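Local coordinates for protein SYE1 (Shewanella oneidensis, PDB 4AWT) that binds flavin mononucleotide and probably works as an NAD(P)H-dependent oxidoreductase of the Old Yellow Enzyme family, acting on CH-CH groups of its substrates, at residues P148-K153 against N197-E202; M40-Y45 against T87-A92. The protein carries 1 engineered substitution. All coordinates share one frame; numbering follows the deposited sequence.

Contact 1. Residues P148-K153 against N197-E202; sequences PRAMTK and NNRSDE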
# COMPACT_ATOMS: atom_id res chain seq x y z
N PRO A 148 15.91 11.70 -9.78
CA PRO A 148 16.17 11.82 -8.36
C PRO A 148 17.65 12.04 -8.05
O PRO A 148 18.51 11.80 -8.90
CB PRO A 148 15.73 10.47 -7.82
CG PRO A 148 16.11 9.52 -8.94
CD PRO A 148 15.77 10.30 -10.20
N ARG A 149 17.90 12.42 -6.82
CA ARG A 149 19.24 12.37 -6.24
C ARG A 149 19.37 11.13 -5.37
O ARG A 149 18.37 10.64 -4.82
CB ARG A 149 19.57 13.65 -5.45
CG ARG A 149 18.69 13.86 -4.24
CD ARG A 149 19.09 15.15 -3.52
NE ARG A 149 18.35 15.34 -2.28
CZ ARG A 149 18.61 14.69 -1.15
NH1 ARG A 149 19.62 13.89 -1.04
NH2 ARG A 149 17.80 14.90 -0.14
N ALA A 150 20.58 10.58 -5.26
CA ALA A 150 20.82 9.41 -4.47
C ALA A 150 20.84 9.73 -2.98
O ALA A 150 21.50 10.67 -2.56
CB ALA A 150 22.12 8.76 -4.88
N MET A 151 20.19 8.95 -2.17
CA MET A 151 20.17 9.17 -0.74
C MET A 151 21.56 9.02 -0.16
O MET A 151 22.28 8.09 -0.45
CB MET A 151 19.22 8.16 -0.06
CG MET A 151 17.79 8.49 -0.34
SD MET A 151 16.62 7.25 0.26
CE MET A 151 16.67 7.56 1.98
N THR A 152 21.88 9.91 0.79
CA THR A 152 23.05 9.72 1.64
C THR A 152 22.71 8.88 2.84
O THR A 152 21.55 8.58 3.12
CB THR A 152 23.55 11.09 2.11
OG1 THR A 152 22.56 11.62 2.95
CG2 THR A 152 23.83 12.01 0.97
N LYS A 153 23.73 8.50 3.59
CA LYS A 153 23.53 7.84 4.86
C LYS A 153 22.62 8.62 5.77
O LYS A 153 21.76 8.04 6.46
CB LYS A 153 24.94 7.70 5.46
CG LYS A 153 25.00 7.16 6.85
CD LYS A 153 26.40 7.01 7.41
CE LYS A 153 26.43 6.67 8.89
NZ LYS A 153 27.74 6.20 9.30
N ASN A 197 18.88 0.07 -8.52
CA ASN A 197 19.79 0.32 -7.45
C ASN A 197 21.23 0.14 -8.01
O ASN A 197 21.66 -0.95 -8.22
CB ASN A 197 19.52 -0.61 -6.31
CG ASN A 197 20.35 -0.37 -5.08
OD1 ASN A 197 19.94 -0.85 -3.95
ND2 ASN A 197 21.41 0.27 -5.19
N ASN A 198 21.92 1.29 -8.18
CA ASN A 198 23.33 1.14 -8.58
C ASN A 198 24.27 1.64 -7.48
O ASN A 198 25.42 2.03 -7.77
CB ASN A 198 23.57 1.83 -9.90
CG ASN A 198 23.29 3.29 -9.95
OD1 ASN A 198 23.21 3.81 -11.07
ND2 ASN A 198 23.19 4.02 -8.89
N ARG A 199 23.89 1.59 -6.24
CA ARG A 199 24.71 1.97 -5.11
C ARG A 199 25.90 1.07 -4.98
O ARG A 199 25.79 -0.14 -5.24
CB ARG A 199 23.93 1.98 -3.81
CG ARG A 199 22.73 2.91 -3.79
CD ARG A 199 22.04 2.87 -2.45
NE ARG A 199 22.80 3.56 -1.42
CZ ARG A 199 22.67 4.83 -1.10
NH1 ARG A 199 21.80 5.62 -1.74
NH2 ARG A 199 23.38 5.34 -0.11
N SER A 200 26.97 1.67 -4.52
CA SER A 200 28.19 0.93 -4.25
C SER A 200 28.51 0.78 -2.77
O SER A 200 29.50 0.18 -2.44
CB SER A 200 29.42 1.61 -4.92
OG SER A 200 29.47 2.95 -4.47
N ASP A 201 27.64 1.31 -1.89
CA ASP A 201 27.79 1.17 -0.45
C ASP A 201 27.02 -0.04 -0.01
O ASP A 201 26.66 -0.90 -0.79
CB ASP A 201 27.39 2.46 0.23
CG ASP A 201 25.88 2.75 0.19
OD1 ASP A 201 25.12 2.03 -0.44
OD2 ASP A 201 25.53 3.77 0.82
N GLU A 202 26.81 -0.14 1.32
CA GLU A 202 26.19 -1.33 1.91
C GLU A 202 24.70 -1.44 1.56
O GLU A 202 24.09 -2.42 1.97
CB GLU A 202 26.38 -1.43 3.41
CG GLU A 202 25.81 -0.35 4.26
CD GLU A 202 25.72 -0.58 5.75
OE1 GLU A 202 25.96 -1.75 6.14
OE2 GLU A 202 25.43 0.38 6.50
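Arg199 holds the backbone carbonyl of Met151 with both terminal nitrogens of its guanidinium. The grip is end-on, and both bonds go to one oxygen. Arg199 NH1 lies 2.8 Å from Met151 O, in the carbonyl plane and on a lone pair. Arg199 NH2 is 3.0 Å from Met151 O and sits tilted from that plane. Met151 O lies almost in the guanidinium plane, but one oxygen shared by two nitrogens leaves both bonds bent, with N-H...O angles of 151° at NH1 and 142° at NH2. Of the Met151 side chain only CB comes near, 4.0 Å from Arg199 NH1; its end leads away from Arg199, and the side chain packs on Leu187, Phe191, Ile156 and Val159.

The chain here belongs to the TIM barrel of the Old Yellow Enzyme family, but the contact lies at its periphery. It ties the turn between strand 149-150 and helix 153-172 to the loop between helices 187-192 and 207-210.

Asp201 sets the turn of the guanidinium from its NE edge. The salt bridge is side-on: Arg199 NE meets Asp201 OD1 at 2.9 Å, and Arg199 NH2 meets Asp201 OD2 at 2.8 Å. Both carboxylate oxygens are used on their syn side, though the nitrogens lie somewhat out of the carboxylate plane. The Arg199 chain bends at chi3 (73°), which brings NE and NH2 round to Asp201. NH1 also bonds the carbonyl of Ser121, and Asp201 OD1 accepts from the backbone N of Tyr203. A leucine in place of Arg199 would probably leave Met151 O without these two donors and the Asp201 charge without its mate. On the strand side, Met151 is positioned by backbone hydrogen bonding to Ser120 of strand 119-120.

Contact 2. Residues M40-Y45 against T87-A92; sequences MMAIYY and TEAVHA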
# COMPACT_ATOMS: atom_id res chain seq x y z
N MET A 40 -15.46 13.09 3.99
CA MET A 40 -15.89 12.22 2.87
C MET A 40 -15.06 10.93 2.89
O MET A 40 -15.56 9.86 2.55
CB MET A 40 -15.89 12.94 1.54
CG MET A 40 -14.48 13.28 1.02
SD MET A 40 -14.52 14.06 -0.60
CE MET A 40 -15.23 15.64 -0.13
N MET A 41 -13.79 11.05 3.33
CA MET A 41 -13.00 9.83 3.39
C MET A 41 -13.49 8.90 4.48
O MET A 41 -13.53 7.68 4.30
CB MET A 41 -11.53 10.17 3.60
CG MET A 41 -10.91 10.84 2.38
SD MET A 41 -9.30 11.57 2.73
CE MET A 41 -8.37 10.14 3.32
N ALA A 42 -13.84 9.44 5.67
CA ALA A 42 -14.36 8.62 6.73
C ALA A 42 -15.64 7.86 6.30
O ALA A 42 -15.79 6.68 6.57
CB ALA A 42 -14.60 9.46 7.97
N ILE A 43 -16.54 8.59 5.63
CA ILE A 43 -17.75 7.93 5.12
C ILE A 43 -17.38 6.84 4.14
O ILE A 43 -17.91 5.73 4.20
CB ILE A 43 -18.69 8.97 4.47
CG1 ILE A 43 -19.12 10.05 5.44
CG2 ILE A 43 -19.89 8.22 3.88
CD1 ILE A 43 -19.96 11.14 4.80
N TYR A 44 -16.51 7.16 3.20
CA TYR A 44 -16.07 6.23 2.16
C TYR A 44 -15.54 4.93 2.74
O TYR A 44 -15.90 3.83 2.33
CB TYR A 44 -15.03 6.93 1.34
CG TYR A 44 -14.10 6.08 0.50
CD1 TYR A 44 -14.53 5.46 -0.66
CD2 TYR A 44 -12.78 5.92 0.89
CE1 TYR A 44 -13.67 4.70 -1.42
CE2 TYR A 44 -11.89 5.19 0.12
CZ TYR A 44 -12.33 4.59 -1.04
OH TYR A 44 -11.49 3.91 -1.88
N TYR A 45 -14.62 5.04 3.74
CA TYR A 45 -14.07 3.85 4.33
C TYR A 45 -15.12 3.10 5.14
O TYR A 45 -15.20 1.87 5.10
CB TYR A 45 -12.84 4.16 5.16
CG TYR A 45 -11.58 4.45 4.39
CD1 TYR A 45 -10.92 3.41 3.74
CD2 TYR A 45 -11.03 5.71 4.32
CE1 TYR A 45 -9.75 3.62 3.06
CE2 TYR A 45 -9.84 5.94 3.64
CZ TYR A 45 -9.19 4.90 3.01
OH TYR A 45 -8.00 5.09 2.37
N THR A 87 -10.72 6.32 11.38
CA THR A 87 -10.64 5.08 12.14
C THR A 87 -11.80 4.96 13.10
O THR A 87 -12.28 3.84 13.30
CB THR A 87 -9.28 4.88 12.84
OG1 THR A 87 -9.23 5.80 13.94
CG2 THR A 87 -8.11 5.02 11.92
N GLU A 88 -12.28 6.06 13.68
CA GLU A 88 -13.47 5.99 14.51
C GLU A 88 -14.67 5.48 13.72
O GLU A 88 -15.45 4.66 14.20
CB GLU A 88 -13.79 7.35 15.15
CG GLU A 88 -12.84 7.74 16.25
CD GLU A 88 -12.87 6.86 17.45
OE1 GLU A 88 -14.02 6.52 17.88
OE2 GLU A 88 -11.81 6.45 17.95
N ALA A 89 -14.83 6.01 12.51
CA ALA A 89 -15.97 5.61 11.70
C ALA A 89 -15.90 4.14 11.33
O ALA A 89 -16.89 3.40 11.40
CB ALA A 89 -16.03 6.48 10.46
N VAL A 90 -14.73 3.68 10.92
CA VAL A 90 -14.53 2.30 10.56
C VAL A 90 -14.72 1.35 11.76
O VAL A 90 -15.38 0.31 11.66
CB VAL A 90 -13.15 2.12 9.91
CG1 VAL A 90 -12.79 0.66 9.74
CG2 VAL A 90 -13.13 2.84 8.56
N HIS A 91 -14.16 1.73 12.89
CA HIS A 91 -14.30 0.89 14.07
C HIS A 91 -15.76 0.85 14.54
O HIS A 91 -16.16 -0.21 15.09
CB HIS A 91 -13.42 1.42 15.19
CG HIS A 91 -11.98 1.08 14.93
ND1 HIS A 91 -10.92 1.88 15.31
CD2 HIS A 91 -11.43 0.05 14.32
CE1 HIS A 91 -9.80 1.30 14.94
NE2 HIS A 91 -10.04 0.18 14.35
N ALA A 92 -16.52 1.89 14.33
CA ALA A 92 -17.94 1.85 14.70
C ALA A 92 -18.71 0.81 13.89
O ALA A 92 -19.73 0.33 14.34
CB ALA A 92 -18.55 3.22 14.51
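Two outer helices of the TIM barrel meet here through small apolar side chains. Residues 40-45 lie on helix 39-46 and residues 87-92 on helix 77-92. Strand 53-60 of the barrel comes between the two helices in the chain, and both Tyr45 and Val90 also touch Ile54 on it. The contact is mostly buried. No hydrogen bond crosses between the segments.

Ala42 faces Ala89, and these short side chains allow a close approach, with the alpha carbons of Ala42 and Ala89 6.0 Å apart. Ala89 CB points at the other helix and touches both the methyl and the carbonyl oxygen of Ala42; Ala42 CB is 4.1 Å from Ala89 CB.

Deeper toward the barrel, Val90 lies against the base of Tyr45. The end of Tyr45 leads away from residues 87-92, while its side chain also touches Trp83 and Val86 earlier on helix 77-92; its hydroxyl is hydrogen-bonded to Glu57. The ring of Tyr44 lends its CD2 to one face of the Tyr45 ring. Val90 has CG1 anti to its backbone N (chi1 169°), which leaves CG2 as the branch on Tyr45, with Val90 CG2 3.7 Å from Tyr45 CB.

In the fold
Contact 1 and contact 2 lie on opposite sides of the chain's centre, their own centres about 39 Å apart. They share no helix or strand. Contact 2 is the more buried and the nearer to the flavin, with the Tyr45 side chain about 8 Å from FMN. It joins two barrel helices mainly by contacts of methyl and methylene groups, with no hydrogen bond between the two segments. Contact 1 is partly buried and farther from the chain's centre. It joins the residue after a short strand outside the barrel to a loop, and its chemistry is polar: a charged side chain holds a backbone carbonyl. The Arg199 side chain lies about 9 Å from the bound ethyl hydrogen carbonate.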